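Local coordinates for putative polyketide cyclase (Pseudomonas putida KT2440, PDB 3F7X), which is of unknown function but is probably a SnoaL-like polyketide cyclase that may act on a small molecule held against its curved sheet, at residues L42-S46 / G132-R136; S92-F98 / A123-I129. All coordinates share one frame; numbering follows the deposited sequence. Where two conformers were deposited one is given.

Overall arrangement
From the N terminus the chain runs through helix 22-35 and helix 38-43, then enters the mixed sheet of a SnoaL-like domain. Contact 1 joins the turn and short strand after helix 38-43 to the start of strand 133-141. It closes a long loop that holds helix 62-75 and most of the sheet. Contact 2 is nested inside that loop and pairs strand 93-104 with strand 118-130, its neighbour in the sheet. The two meet where strand 118-130 turns back into strand 133-141: Ala135 and Arg136 of contact 1 are bonded through their backbones to Tyr128 of contact 2. Helix 22-35 packs on both contacts.

Contact 1: L42-S46 / G132-R136; sequences LALLS and GKIAR. With EDO (1,2-ethanediol), chain F; EDO (1,2-ethanediol), chain H.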
loop_
_atom_site.group_PDB
_atom_site.type_symbol
_atom_site.label_atom_id
_atom_site.label_comp_id
_atom_site.label_asym_id
_atom_site.label_seq_id
_atom_site.Cartn_x
_atom_site.Cartn_y
_atom_site.Cartn_z
ATOM N N LEU A 42 -6.626 4.921 19.754
ATOM C CA LEU A 42 -7.644 5.852 19.269
ATOM C C LEU A 42 -7.268 7.305 19.600
ATOM O O LEU A 42 -7.636 8.216 18.863
ATOM C CB LEU A 42 -9.003 5.502 19.869
ATOM C CG LEU A 42 -9.601 4.159 19.406
ATOM C CD1 LEU A 42 -10.824 3.817 20.250
ATOM C CD2 LEU A 42 -9.966 4.193 17.927
ATOM N N ALA A 43 -6.493 7.516 20.662
ATOM C CA ALA A 43 -6.089 8.864 21.065
ATOM C C ALA A 43 -5.238 9.538 20.010
ATOM O O ALA A 43 -5.154 10.771 19.982
ATOM C CB ALA A 43 -5.343 8.852 22.383
ATOM N N LEU A 44 -4.559 8.741 19.178
ATOM C CA LEU A 44 -3.670 9.290 18.163
ATOM C C LEU A 44 -4.397 9.772 16.922
ATOM O O LEU A 44 -3.788 10.387 16.066
ATOM C CB LEU A 44 -2.696 8.201 17.728
ATOM C CG LEU A 44 -1.842 7.673 18.878
ATOM C CD1 LEU A 44 -0.999 6.511 18.440
ATOM C CD2 LEU A 44 -0.969 8.742 19.535
ATOM N N LEU A 45 -5.677 9.461 16.814
ATOM C CA LEU A 45 -6.443 9.738 15.611
ATOM C C LEU A 45 -7.247 11.018 15.729
ATOM O O LEU A 45 -7.782 11.364 16.799
ATOM C CB LEU A 45 -7.456 8.611 15.369
ATOM C CG LEU A 45 -6.881 7.182 15.314
ATOM C CD1 LEU A 45 -8.002 6.174 15.058
ATOM C CD2 LEU A 45 -5.739 7.054 14.306
ATOM N N SER A 46 -7.403 11.720 14.617
ATOM C CA SER A 46 -8.258 12.878 14.644
ATOM C C SER A 46 -9.725 12.447 14.733
ATOM O O SER A 46 -10.110 11.337 14.371
ATOM C CB SER A 46 -8.024 13.715 13.417
ATOM O OG SER A 46 -8.507 13.024 12.305
ATOM N N GLY A 132 -0.775 17.320 14.677
ATOM C CA GLY A 132 -0.241 16.317 15.570
ATOM C C GLY A 132 -1.079 15.056 15.756
ATOM O O GLY A 132 -0.800 14.272 16.631
ATOM N N LYS A 133 -2.061 14.829 14.889
ATOM C CA LYS A 133 -2.907 13.633 14.917
ATOM C C LYS A 133 -2.898 12.952 13.553
ATOM O O LYS A 133 -2.685 13.588 12.530
ATOM C CB LYS A 133 -4.359 13.995 15.267
ATOM C CG LYS A 133 -4.535 14.574 16.650
ATOM C CD LYS A 133 -4.238 13.527 17.734
ATOM C CE LYS A 133 -4.383 14.175 19.095
ATOM N NZ LYS A 133 -5.659 14.937 19.104
ATOM N N ILE A 134 -3.191 11.671 13.566
ATOM C CA ILE A 134 -3.359 10.902 12.340
ATOM C C ILE A 134 -4.756 11.239 11.792
ATOM O O ILE A 134 -5.772 10.915 12.417
ATOM C CB ILE A 134 -3.185 9.406 12.596
ATOM C CG1 ILE A 134 -1.712 9.098 12.948
ATOM C CG2 ILE A 134 -3.674 8.580 11.377
ATOM C CD1 ILE A 134 -1.496 7.717 13.560
ATOM N N ALA A 135 -4.795 11.881 10.616
ATOM C CA ALA A 135 -6.017 12.331 9.957
ATOM C C ALA A 135 -6.474 11.408 8.830
ATOM O O ALA A 135 -7.613 11.513 8.373
ATOM C CB ALA A 135 -5.866 13.774 9.437
ATOM N N ARG A 136 -5.589 10.529 8.355
ATOM C CA ARG A 136 -5.944 9.500 7.400
ATOM C C ARG A 136 -5.048 8.290 7.620
ATOM O O ARG A 136 -3.827 8.443 7.788
ATOM C CB ARG A 136 -5.817 9.969 5.950
ATOM C CG ARG A 136 -6.050 8.842 4.923
ATOM C CD ARG A 136 -6.029 9.344 3.518
ATOM N NE ARG A 136 -4.823 10.034 3.096
ATOM C CZ ARG A 136 -3.729 9.466 2.619
ATOM N NH1 ARG A 136 -3.589 8.148 2.611
ATOM N NH2 ARG A 136 -2.752 10.218 2.187
HETATM C C1 EDO F . -3.289 13.759 2.142
HETATM O O1 EDO F . -3.319 12.789 1.138
HETATM C C2 EDO F . -4.744 13.993 2.494
HETATM O O2 EDO F . -5.295 12.873 3.210
HETATM C C1 EDO H . 1.492 18.143 10.865
HETATM O O1 EDO H . 1.056 18.220 12.244
HETATM C C2 EDO H . 2.985 18.417 10.768
HETATM O O2 EDO H . 3.369 18.496 9.396
HETATM O O HOH W 1 -7.574 12.103 19.798
#
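A short parallel beta bridge joins Leu45, just past helix 38-43, to Ile134 at the start of strand 133-141. Two backbone bonds hold it. Ile134 N donates a hydrogen bond to Leu44 O at 2.9 Å, nearly straight at 171°. Ser46 N reaches Ile134 O at 2.9 Å, with the donor above the carbonyl plane. Leu45 and Ile134 send their side chains to the same face of the sheet. Leu45 CD2 rests against Ile134 CB at 3.9 Å and touches CG2 as well. Leu45 CG lies anti to its carbonyl carbon (chi1 -54°), and this brings the branch over to the isoleucine. Tyr29 of helix 22-35 touches both side chains, so the bridge ties the start of strand 133-141 in the SnoaL-like fold to the helix packed on the sheet. Lys133 opens that strand, and its CB points toward the 42-46 segment. Its chain bends at chi2 and again at chi4, and CE comes to 3.6 Å from Ala43 O. A water donates to Ala43 O and Leu45 O and receives a weak bond from Lys133 NZ. Further along, Ala135 and Arg136 both face Tyr128 in a classic beta bulge. Arg136 points away from the 42-46 segment. Its NE bonds O2 of an ethanediol (chain F) at 2.9 Å, and its NH2 bonds O1 of the same molecule at 2.8 Å, so the diol bridges two nitrogens of the guanidinium. The diol is probably from the crystallisation liquor. Arg136 NH1 bonds Thr138 OG1 and forms a salt bridge with Glu97 of the second subunit. A leucine in place of Arg136 would probably leave that carboxylate without one of its cationic partners across the dimer interface. At the turn, Gly132 N donates to O1 of a second ethanediol (chain H) at 3.2 Å.

Contact 2: S92-F98 / A123-I129; sequences SRAAAEF and AGAFFYI
Arg93 to Phe98 pair with Ala123 to Tyr128 as neighbouring antiparallel strands in the curved sheet of the SnoaL-like fold. Ala94 with Phe127, Ala96 with Ala125 and Phe98 with Ala123 are the hydrogen-bonded pairs. In the middle, Ala96 N to Ala125 O and Ala125 N to Ala96 O are each 2.9 Å and lie in the carbonyl plane. On the face of Ala94, Ala96 and Phe98, the Phe127 ring turns its edge to Ala94 O and Ala96 CB. The Phe98 ring folds back over the opposite strand, with CG set between its backbone N and carbonyl carbon (chi1 47°). CE1 meets Ala123 CB at 3.6 Å, and Ala123 O sits 4.0 Å above the ring plane. Tyr29 and Tyr30 of helix 22-35 back this face: Tyr29 meets Phe127 edge-to-face. An unidentified ligand lies close to Ala123, consistent with a pocket here. The other face, with Arg93, Ala95, Glu97 and Phe126, meets the second subunit. Ala95 CB touches Phe126 CE1 at 3.7 Å, and Phe126 meets its own copy across the interface. Arg93 forms a salt bridge with Glu97 of the second subunit, and Glu97 one with Arg93 of the second subunit. At the start of strand 93-104, a water accepts a hydrogen bond from Arg93 NE at 2.9 Å and lies 3.0 Å from Phe127 O, to which it may donate.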
loop_
_atom_site.group_PDB
_atom_site.type_symbol
_atom_site.label_atom_id
_atom_site.label_comp_id
_atom_site.label_asym_id
_atom_site.label_seq_id
_atom_site.Cartn_x
_atom_site.Cartn_y
_atom_site.Cartn_z
ATOM N N SER A 92 3.935 15.675 7.654
ATOM C CA SER A 92 2.546 15.591 7.263
ATOM C C SER A 92 2.173 14.277 6.622
ATOM O O SER A 92 0.999 13.995 6.478
ATOM C CB SER A 92 2.188 16.753 6.314
ATOM O OG SER A 92 2.990 16.773 5.147
ATOM N N ARG A 93 3.168 13.527 6.147
ATOM C CA ARG A 93 2.904 12.261 5.463
ATOM C C ARG A 93 3.840 11.199 6.037
ATOM O O ARG A 93 4.999 11.482 6.361
ATOM C CB ARG A 93 3.074 12.429 3.951
ATOM C CG ARG A 93 2.135 13.454 3.320
ATOM C CD ARG A 93 0.684 13.064 3.266
ATOM N NE ARG A 93 0.451 12.067 2.224
ATOM C CZ ARG A 93 0.221 12.366 0.957
ATOM N NH1 ARG A 93 0.120 13.623 0.556
ATOM N NH2 ARG A 93 0.075 11.414 0.055
ATOM N N ALA A 94 3.352 9.962 6.121
ATOM C CA ALA A 94 4.138 8.864 6.605
ATOM C C ALA A 94 3.669 7.592 5.918
ATOM O O ALA A 94 2.557 7.527 5.361
ATOM C CB ALA A 94 4.087 8.742 8.164
ATOM N N ALA A 95 4.495 6.563 6.031
ATOM C CA ALA A 95 4.203 5.256 5.473
ATOM C C ALA A 95 4.844 4.219 6.362
ATOM O O ALA A 95 5.886 4.470 6.965
ATOM C CB ALA A 95 4.746 5.144 4.032
ATOM N N ALA A 96 4.248 3.037 6.417
ATOM C CA ALA A 96 4.816 1.935 7.167
ATOM C C ALA A 96 4.634 0.657 6.362
ATOM O O ALA A 96 3.574 0.430 5.795
ATOM C CB ALA A 96 4.179 1.793 8.580
ATOM N N GLU A 97 5.678 -0.182 6.397
ATOM C CA GLU A 97 5.605 -1.523 5.840
ATOM C C GLU A 97 5.977 -2.519 6.931
ATOM O O GLU A 97 6.815 -2.228 7.779
ATOM C CB GLU A 97 6.541 -1.679 4.627
ATOM C CG GLU A 97 6.125 -2.825 3.762
ATOM C CD GLU A 97 6.897 -3.013 2.472
ATOM O OE1 GLU A 97 8.076 -2.599 2.426
ATOM O OE2 GLU A 97 6.335 -3.681 1.569
ATOM N N PHE A 98 5.347 -3.675 6.933
ATOM C CA PHE A 98 5.484 -4.633 8.006
ATOM C C PHE A 98 4.955 -5.989 7.580
ATOM O O PHE A 98 4.337 -6.152 6.519
ATOM C CB PHE A 98 4.761 -4.117 9.266
ATOM C CG PHE A 98 3.379 -3.601 9.013
ATOM C CD1 PHE A 98 2.297 -4.441 8.986
ATOM C CD2 PHE A 98 3.186 -2.268 8.768
ATOM C CE1 PHE A 98 1.042 -3.955 8.727
ATOM C CE2 PHE A 98 1.927 -1.786 8.486
ATOM C CZ PHE A 98 0.858 -2.618 8.461
ATOM N N ALA A 123 2.122 -6.279 4.621
ATOM C CA ALA A 123 1.097 -5.271 4.523
ATOM C C ALA A 123 1.783 -3.925 4.645
ATOM O O ALA A 123 2.988 -3.818 4.874
ATOM C CB ALA A 123 0.021 -5.459 5.621
ATOM N N GLY A 124 1.021 -2.856 4.457
ATOM C CA GLY A 124 1.564 -1.530 4.634
ATOM C C GLY A 124 0.423 -0.560 4.868
ATOM O O GLY A 124 -0.759 -0.908 4.738
ATOM N N ALA A 125 0.782 0.663 5.200
ATOM C CA ALA A 125 -0.181 1.731 5.388
ATOM C C ALA A 125 0.439 3.052 5.015
ATOM O O ALA A 125 1.649 3.246 5.134
ATOM C CB ALA A 125 -0.693 1.754 6.827
ATOM N N PHE A 126 -0.429 3.959 4.591
ATOM C CA PHE A 126 -0.064 5.342 4.371
ATOM C C PHE A 126 -0.882 6.234 5.300
ATOM O O PHE A 126 -2.050 5.944 5.597
ATOM C CB PHE A 126 -0.318 5.763 2.914
ATOM C CG PHE A 126 0.650 5.111 1.940
ATOM C CD1 PHE A 126 1.884 5.717 1.688
ATOM C CD2 PHE A 126 0.389 3.897 1.344
ATOM C CE1 PHE A 126 2.787 5.114 0.851
ATOM C CE2 PHE A 126 1.301 3.330 0.519
ATOM C CZ PHE A 126 2.470 3.942 0.266
ATOM N N PHE A 127 -0.248 7.331 5.724
ATOM C CA PHE A 127 -0.820 8.240 6.706
ATOM C C PHE A 127 -0.745 9.675 6.230
ATOM O O PHE A 127 0.250 10.095 5.606
ATOM C CB PHE A 127 -0.037 8.159 8.012
ATOM C CG PHE A 127 -0.029 6.808 8.644
ATOM C CD1 PHE A 127 0.915 5.884 8.283
ATOM C CD2 PHE A 127 -0.968 6.453 9.575
ATOM C CE1 PHE A 127 0.921 4.613 8.848
ATOM C CE2 PHE A 127 -0.962 5.180 10.155
ATOM C CZ PHE A 127 -0.009 4.274 9.796
ATOM N N TYR A 128 -1.766 10.462 6.582
ATOM C CA TYR A 128 -1.721 11.919 6.558
ATOM C C TYR A 128 -1.860 12.358 8.008
ATOM O O TYR A 128 -2.724 11.849 8.731
ATOM C CB TYR A 128 -2.861 12.486 5.713
ATOM C CG TYR A 128 -3.034 13.971 5.795
ATOM C CD1 TYR A 128 -1.993 14.839 5.496
ATOM C CD2 TYR A 128 -4.232 14.514 6.195
ATOM C CE1 TYR A 128 -2.164 16.212 5.569
ATOM C CE2 TYR A 128 -4.400 15.907 6.274
ATOM C CZ TYR A 128 -3.362 16.720 5.968
ATOM O OH TYR A 128 -3.523 18.085 6.040
ATOM N N ILE A 129 -1.006 13.285 8.411
ATOM C CA ILE A 129 -0.898 13.780 9.772
ATOM C C ILE A 129 -1.099 15.285 9.757
ATOM O O ILE A 129 -0.514 15.986 8.941
ATOM C CB ILE A 129 0.472 13.414 10.370
ATOM C CG1 ILE A 129 0.547 11.889 10.496
ATOM C CG2 ILE A 129 0.729 14.102 11.735
ATOM C CD1 ILE A 129 1.957 11.380 10.632
HETATM O O HOH W 2 1.287 9.389 2.870
HETATM O O HOH W 3 3.770 -4.483 2.027
#